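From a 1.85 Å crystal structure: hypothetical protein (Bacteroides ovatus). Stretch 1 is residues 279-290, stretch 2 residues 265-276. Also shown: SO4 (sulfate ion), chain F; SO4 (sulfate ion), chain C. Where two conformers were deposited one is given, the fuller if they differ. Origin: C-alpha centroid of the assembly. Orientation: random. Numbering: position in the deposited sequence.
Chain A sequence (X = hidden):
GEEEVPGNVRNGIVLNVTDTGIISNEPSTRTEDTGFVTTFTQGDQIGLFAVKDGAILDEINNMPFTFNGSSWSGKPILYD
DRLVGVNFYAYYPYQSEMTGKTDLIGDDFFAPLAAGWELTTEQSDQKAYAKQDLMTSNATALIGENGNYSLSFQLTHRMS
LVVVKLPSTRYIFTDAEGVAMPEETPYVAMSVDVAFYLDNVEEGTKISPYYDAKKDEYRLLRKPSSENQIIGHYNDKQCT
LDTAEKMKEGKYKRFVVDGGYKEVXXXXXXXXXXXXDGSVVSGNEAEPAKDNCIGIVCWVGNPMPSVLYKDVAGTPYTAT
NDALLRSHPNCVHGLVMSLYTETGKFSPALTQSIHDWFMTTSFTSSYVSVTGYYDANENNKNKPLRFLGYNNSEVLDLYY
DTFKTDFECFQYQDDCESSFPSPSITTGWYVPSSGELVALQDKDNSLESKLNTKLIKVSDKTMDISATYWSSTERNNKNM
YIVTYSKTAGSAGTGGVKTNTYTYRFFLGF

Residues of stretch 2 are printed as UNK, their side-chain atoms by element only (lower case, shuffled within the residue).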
# COMPACT_ATOMS: atom_id res chain seq x y z
N SER A 279 9.05 -2.71 15.30
CA SER A 279 9.11 -2.51 13.85
C SER A 279 8.96 -3.86 13.14
O SER A 279 9.19 -4.91 13.74
CB SER A 279 10.39 -1.78 13.43
OG SER A 279 11.55 -2.55 13.69
N VAL A 280 8.54 -3.81 11.87
CA VAL A 280 8.28 -5.00 11.06
C VAL A 280 8.99 -4.86 9.74
O VAL A 280 8.91 -3.80 9.10
CB VAL A 280 6.73 -5.15 10.87
CG1 VAL A 280 6.38 -6.39 10.05
CG2 VAL A 280 5.98 -5.17 12.22
N VAL A 281 9.62 -5.93 9.28
CA VAL A 281 10.32 -5.96 8.00
C VAL A 281 9.67 -7.01 7.12
O VAL A 281 9.36 -8.10 7.60
CB VAL A 281 11.85 -6.22 8.19
CG1 VAL A 281 12.53 -6.49 6.84
CG2 VAL A 281 12.54 -5.03 8.88
N SER A 282 9.50 -6.71 5.84
CA SER A 282 8.92 -7.66 4.88
C SER A 282 9.59 -9.04 4.95
O SER A 282 10.83 -9.13 4.91
CB SER A 282 9.07 -7.12 3.46
OG SER A 282 8.70 -8.11 2.51
N GLY A 283 8.77 -10.10 4.98
CA GLY A 283 9.26 -11.47 4.94
C GLY A 283 9.97 -11.78 3.64
O GLY A 283 10.65 -12.81 3.53
N ASN A 284 9.85 -10.89 2.63
CA ASN A 284 10.55 -11.10 1.35
C ASN A 284 11.99 -10.55 1.40
O ASN A 284 12.71 -10.66 0.41
CB ASN A 284 9.81 -10.46 0.17
CG ASN A 284 10.19 -11.08 -1.16
OD1 ASN A 284 10.38 -12.30 -1.29
ND2 ASN A 284 10.33 -10.25 -2.17
N GLU A 285 12.37 -9.89 2.50
CA GLU A 285 13.72 -9.31 2.62
C GLU A 285 14.80 -10.43 2.44
O GLU A 285 14.73 -11.46 3.10
CB GLU A 285 13.85 -8.59 3.97
CG GLU A 285 15.25 -8.06 4.30
CD GLU A 285 15.88 -7.18 3.24
OE1 GLU A 285 15.28 -6.12 2.93
OE2 GLU A 285 16.95 -7.55 2.71
N ALA A 286 15.74 -10.23 1.50
CA ALA A 286 16.77 -11.26 1.23
C ALA A 286 17.84 -11.34 2.35
O ALA A 286 18.32 -12.43 2.65
CB ALA A 286 17.46 -10.98 -0.11
N GLU A 287 18.17 -10.21 2.97
CA GLU A 287 19.20 -10.14 4.01
C GLU A 287 18.65 -9.45 5.27
O GLU A 287 19.04 -8.33 5.60
CB GLU A 287 20.44 -9.38 3.47
CG GLU A 287 21.23 -10.19 2.44
CD GLU A 287 22.54 -9.57 2.02
OE1 GLU A 287 22.58 -8.34 1.76
OE2 GLU A 287 23.55 -10.32 1.93
N PRO A 288 17.72 -10.10 6.00
CA PRO A 288 17.16 -9.45 7.18
C PRO A 288 18.19 -9.24 8.28
O PRO A 288 19.06 -10.10 8.46
CB PRO A 288 16.08 -10.44 7.64
CG PRO A 288 16.48 -11.74 7.13
CD PRO A 288 17.12 -11.44 5.79
N ALA A 289 18.08 -8.14 9.01
CA ALA A 289 18.94 -7.86 10.16
C ALA A 289 18.60 -8.84 11.28
O ALA A 289 17.42 -9.00 11.62
CB ALA A 289 18.75 -6.43 10.64
N LYS A 290 19.63 -9.48 11.85
CA LYS A 290 19.47 -10.40 12.98
C LYS A 290 19.35 -9.60 14.26
O LYS A 290 18.60 -9.99 15.16
CB LYS A 290 20.68 -11.36 13.05
CG LYS A 290 20.59 -12.44 14.13
CD LYS A 290 21.77 -13.38 14.01
CE LYS A 290 21.78 -14.44 15.07
NZ LYS A 290 22.80 -15.48 14.75
N UNK A 265 3.63 2.91 5.63
CA UNK A 265 2.58 1.92 5.40
C UNK A 265 3.26 0.59 5.14
O UNK A 265 4.37 0.54 4.60
o UNK A 265 2.30 2.41 3.04
c UNK A 265 0.75 3.50 4.60
c UNK A 265 1.60 2.28 4.27
N UNK A 266 2.60 -0.50 5.53
CA UNK A 266 3.22 -1.80 5.35
C UNK A 266 2.17 -2.89 5.17
O UNK A 266 1.28 -3.03 6.00
n UNK A 266 5.82 -3.76 5.58
c UNK A 266 6.09 -5.06 5.69
c UNK A 266 4.41 -4.68 7.06
n UNK A 266 5.27 -5.67 6.56
c UNK A 266 4.13 -2.15 6.56
c UNK A 266 4.76 -3.52 6.46
N UNK A 267 2.33 -3.69 4.12
CA UNK A 267 1.48 -4.87 3.90
C UNK A 267 1.88 -5.95 4.90
O UNK A 267 2.93 -6.58 4.75
c UNK A 267 -0.28 -7.17 2.87
c UNK A 267 0.79 -6.67 2.21
n UNK A 267 1.07 -7.48 1.13
c UNK A 267 0.19 -8.49 1.18
n UNK A 267 -0.64 -8.35 2.22
c UNK A 267 1.59 -5.40 2.45
N UNK A 268 1.07 -6.11 5.96
CA UNK A 268 1.42 -7.04 7.05
C UNK A 268 1.12 -8.49 6.61
O UNK A 268 -0.01 -8.83 6.27
c UNK A 268 0.95 -7.48 9.62
c UNK A 268 2.45 -7.35 10.04
c UNK A 268 0.04 -7.01 10.78
c UNK A 268 0.65 -6.66 8.34
N UNK A 269 2.13 -9.35 6.65
CA UNK A 269 1.96 -10.75 6.23
C UNK A 269 2.60 -11.73 7.17
O UNK A 269 3.61 -11.42 7.80
c UNK A 269 2.61 -10.96 4.84
n UNK A 269 1.87 -11.32 1.68
c UNK A 269 1.92 -10.14 3.72
c UNK A 269 2.53 -10.47 2.40
o UNK A 269 3.63 -10.00 2.03
N UNK A 270 2.07 -12.96 7.19
CA UNK A 270 2.72 -14.06 7.92
C UNK A 270 4.14 -14.20 7.33
O UNK A 270 4.31 -14.15 6.11
c UNK A 270 1.89 -15.37 7.76
c UNK A 270 0.51 -15.25 8.43
c UNK A 270 2.68 -16.59 8.28
N UNK A 271 5.12 -14.38 8.18
CA UNK A 271 6.50 -14.50 7.74
C UNK A 271 7.29 -13.21 7.87
O UNK A 271 8.51 -13.22 7.72
N UNK A 272 6.61 -12.07 8.14
CA UNK A 272 7.33 -10.81 8.32
C UNK A 272 8.23 -10.88 9.58
O UNK A 272 7.88 -11.56 10.55
o UNK A 272 6.06 -9.72 6.05
c UNK A 272 5.71 -9.17 7.15
o UNK A 272 4.85 -8.28 7.22
c UNK A 272 6.39 -9.62 8.44
N UNK A 273 9.38 -10.20 9.55
CA UNK A 273 10.33 -10.17 10.68
C UNK A 273 9.90 -9.11 11.69
O UNK A 273 9.60 -7.97 11.31
c UNK A 273 12.19 -10.78 7.84
c UNK A 273 11.79 -9.89 10.17
o UNK A 273 13.57 -13.92 6.57
c UNK A 273 13.16 -12.95 7.44
c UNK A 273 12.82 -12.15 9.69
c UNK A 273 12.27 -10.96 9.22
c UNK A 273 13.26 -13.15 8.81
c UNK A 273 12.60 -11.78 6.95
N UNK A 274 9.86 -9.48 12.97
CA UNK A 274 9.40 -8.62 14.06
C UNK A 274 10.56 -8.27 14.99
O UNK A 274 11.34 -9.13 15.38
c UNK A 274 5.99 -6.57 17.25
o UNK A 274 5.27 -5.67 17.99
c UNK A 274 8.27 -9.34 14.85
c UNK A 274 6.47 -7.59 15.12
c UNK A 274 6.99 -7.32 17.83
c UNK A 274 7.47 -8.37 15.69
c UNK A 274 5.72 -6.70 15.89
c UNK A 274 7.73 -8.21 17.06
N UNK A 275 10.68 -6.98 15.32
CA UNK A 275 11.82 -6.47 16.08
C UNK A 275 11.47 -5.95 17.49
O UNK A 275 10.32 -5.68 17.78
c UNK A 275 15.21 -7.02 13.08
c UNK A 275 13.15 -6.97 11.84
c UNK A 275 12.55 -6.27 12.88
c UNK A 275 12.54 -5.37 15.25
c UNK A 275 13.24 -5.98 14.06
c UNK A 275 14.49 -7.32 11.93
c UNK A 275 14.59 -6.36 14.14
o UNK A 275 15.09 -7.99 10.89
N UNK A 276 12.49 -5.83 18.35
CA UNK A 276 12.38 -5.40 19.75
C UNK A 276 11.68 -4.03 19.93
O UNK A 276 11.04 -3.81 20.96
c UNK A 276 13.75 -5.37 20.40
S SO4 F . 8.53 -7.04 -1.10
O1 SO4 F . 7.53 -8.10 -0.99
O2 SO4 F . 9.03 -6.77 0.23
O3 SO4 F . 9.62 -7.54 -1.94
O4 SO4 F . 8.00 -5.84 -1.61
S SO4 C . -3.61 -10.37 1.76
O1 SO4 C . -2.20 -10.75 1.71
O2 SO4 C . -4.15 -10.49 0.42
O3 SO4 C . -4.29 -11.30 2.65
O4 SO4 C . -3.79 -9.03 2.18
O HOH W 1 6.43 -9.28 1.44
O HOH W 2 13.18 -13.42 3.92
O HOH W 3 15.82 -6.62 8.44

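Position 265 carries three side-chain atoms, a carbon bearing one oxygen and one carbon, and lies beyond the reach of stretch 1; the branched hydroxyl side chain is that of Thr265. At position 266 one carbon leads to a five-membered ring of three carbons and two nitrogens, pointing toward stretch 1: this is His266. Its NE2 lies 3.7 Å from Val280 CG1, so a polar ring also supplies packing surface. Position 267 repeats the ring but touches nothing on stretch 1. It is His267, whose NE2 donates to sulfate O1 (chain C) at 2.9 Å.

Position 268 has four carbons forked at the second, hence Leu268; its CD1 meets Val280 CG1 at 4.0 Å, an apolar contact between buried side chains. Position 269 has three carbons, the last bearing one oxygen and one nitrogen: Gln269. Water 1 links its OE1 (3.0 Å) to Ser282 OG (2.8 Å). Position 270, one carbon carrying two more, is Val270, out of reach of stretch 1.

Position 271 has no side-chain atoms and is Gly271. With phi 99°, a CB would jam against the preceding carbonyl, so the type II turn from Gln269 to position 272 suits glycine here. Position 272 has two carbons, the second bearing two oxygens: Asp272. OD1 accepts from Gly283 N at 2.9 Å, while OD2 accepts from His266 NE2 at 2.7 Å and Gln269 N at 3.0 Å. A short carboxylate thus ties the turn to both neighbouring segments.

Positions 273, 274 and 275 each show one carbon, then a six-carbon ring bearing an oxygen. The first, Tyr273, takes Pro288 over one face, with Pro288 CB 3.8 Å from the ring centroid; its OH donates to water 2, which donates to Gly283 O and Glu285 O. The second, Tyr274, brings CD1 within 3.8 Å of Val280 CG2. The third, Tyr275, places CE1 3.6 Å from Val281 CG2 and donates from OH to Ala289 O at 2.6 Å, combining apolar surface with a polar tip. Position 276 has a single carbon directed away: Ala276.

The contact is built on an antiparallel pairing. Val281 N donates to Tyr273 O and Tyr273 N to Val281 O, both N–O distances being 2.9 Å; Tyr275 N donates to Ser279 O at 3.0 Å. Val280 and Tyr274 share one sheet face, Val281 and Tyr273 the other. Beyond the strands, Asp272 holds Gly283, whose missing side chain matters: an ideal CB there would clash with Gly271 O at 2.7 Å.

Stretch 2 (265-276) THHLQVGDYYYA
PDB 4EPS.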